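PDB 4KGM: Thg1-like uncharacterized protein from Bacillus thuringiensis, which probably adds nucleotides to the 5' end of tRNA in the 3'-to-5' direction, activating that end with ATP before nucleotidyl transfer. Local coordinates for the interface of chains A and B. Coordinates in Å, arbitrary orientation; residue numbers count along the deposited sequence, not the author numbering. Chains: chain A/B, Thg1-like uncharacterized protein.

The interface of chains A and B. Residues chain A 4-5, 8; chain B 135, 139, 142-143, 146.
A:Met8 lies along the B:Trp146 indole and drives its methyl group into the start of helix 140-161 of chain B. The contact belongs to a two-fold interface of the deposited assembly of this Thg1-family protein, which has a polymerase palm-like catalytic domain: the N-terminal helix 4-13 of chain A reaches across to rest on chain B, and the symmetry of the pair, which may be the biological one, returns the same contact with the chains exchanged. The dense part centres on the methionine. Its CB methylene sits over the face of the six-membered ring of B:Trp146, 3.6 Å from the ring centroid, in a CH-pi contact, and CG follows over CE3 and CD2. A bend at chi2 (-58°) then turns the thioether away from the indole, running A:Met8 SD past CA of B:Tyr143 at 3.9 Å. The terminal CE of A:Met8 lies against the end of 3-10 helix 137-139 and the first turn of helix 140-161, 3.4 Å from the carbonyl O of B:Glu139, and also packs on CB of B:Asn142. The indole is carried there by a chi1 of 175°, which places CG opposite the backbone N. Toward the pyrrole part of the same ring, A:Gly5 CA lies 3.5 Å from B:Trp146 NE1; the lack of a side chain probably helps the backbone come close. A:Ile4 extends its CG1 arm so that CD1 abuts the backbone carbonyl O of B:Asn142 at 3.2 Å and packs against CB of both B:Asn142 and B:Trp146. The thin margin lies at B:Leu135, whose CD2 is 4.4 Å from SD of A:Met8, and at the outer part of B:Glu139, where little surface is hidden. Beside the methyl group, B:Asn142 ND2 donates a nearly straight 2.7 Å hydrogen bond to OE1 of the B:Glu139 carboxylate, approaching almost along the C-O axis; this link within chain B fixes the turn of the amide and helps shape the wall against which A:Met8 rests.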
# COMPACT_ATOMS: atom_id res chain seq x y z
N ILE A 4 12.26 18.47 11.58
CA ILE A 4 11.13 18.64 10.68
C ILE A 4 11.29 17.76 9.44
O ILE A 4 10.32 17.19 8.93
CB ILE A 4 10.95 20.12 10.28
CG1 ILE A 4 9.88 20.28 9.20
CG2 ILE A 4 12.27 20.72 9.82
CD1 ILE A 4 9.60 21.72 8.83
N GLY A 5 12.53 17.63 8.98
CA GLY A 5 12.83 16.81 7.82
C GLY A 5 12.58 15.34 8.08
O GLY A 5 12.14 14.61 7.20
N MET A 8 8.91 14.98 7.99
CA MET A 8 8.47 15.06 6.60
C MET A 8 8.83 13.80 5.82
O MET A 8 8.08 13.37 4.94
CB MET A 8 9.07 16.29 5.92
CG MET A 8 8.46 17.59 6.40
SD MET A 8 6.68 17.60 6.13
CE MET A 8 6.15 18.70 7.43
N LEU B 135 -0.90 14.99 3.88
CA LEU B 135 -0.36 15.69 5.04
C LEU B 135 -1.51 16.18 5.90
O LEU B 135 -2.54 16.61 5.38
CB LEU B 135 0.49 16.88 4.61
CG LEU B 135 1.90 16.62 4.08
CD1 LEU B 135 2.57 17.94 3.74
CD2 LEU B 135 2.72 15.86 5.09
N GLU B 139 0.62 20.51 9.13
CA GLU B 139 1.95 20.15 8.64
C GLU B 139 2.22 20.67 7.23
O GLU B 139 3.34 20.58 6.74
CB GLU B 139 2.15 18.63 8.68
CG GLU B 139 2.27 18.04 10.08
CD GLU B 139 3.66 18.18 10.68
OE1 GLU B 139 4.25 19.27 10.59
OE2 GLU B 139 4.16 17.19 11.25
N ASN B 142 4.55 23.60 7.24
CA ASN B 142 5.84 23.02 7.59
C ASN B 142 6.52 22.33 6.41
O ASN B 142 7.74 22.35 6.30
CB ASN B 142 5.70 22.04 8.75
CG ASN B 142 5.20 22.71 10.02
OD1 ASN B 142 5.41 23.91 10.22
ND2 ASN B 142 4.56 21.94 10.88
N TYR B 143 5.72 21.71 5.54
CA TYR B 143 6.28 21.05 4.36
C TYR B 143 7.02 22.04 3.46
O TYR B 143 8.12 21.76 3.00
CB TYR B 143 5.19 20.36 3.54
CG TYR B 143 5.70 19.89 2.19
CD1 TYR B 143 6.41 18.70 2.07
CD2 TYR B 143 5.49 20.65 1.04
CE1 TYR B 143 6.90 18.28 0.85
CE2 TYR B 143 5.98 20.24 -0.19
CZ TYR B 143 6.68 19.05 -0.28
OH TYR B 143 7.16 18.63 -1.49
N TRP B 146 10.06 23.39 5.02
CA TRP B 146 11.08 22.37 4.84
C TRP B 146 11.71 22.48 3.45
O TRP B 146 12.92 22.36 3.30
CB TRP B 146 10.48 20.98 5.06
CG TRP B 146 11.41 19.83 4.79
CD1 TRP B 146 12.66 19.65 5.28
CD2 TRP B 146 11.13 18.68 3.98
NE1 TRP B 146 13.19 18.47 4.82
CE2 TRP B 146 12.26 17.86 4.02
CE3 TRP B 146 10.02 18.28 3.22
CZ2 TRP B 146 12.33 16.65 3.33
CZ3 TRP B 146 10.09 17.08 2.54
CH2 TRP B 146 11.24 16.28 2.60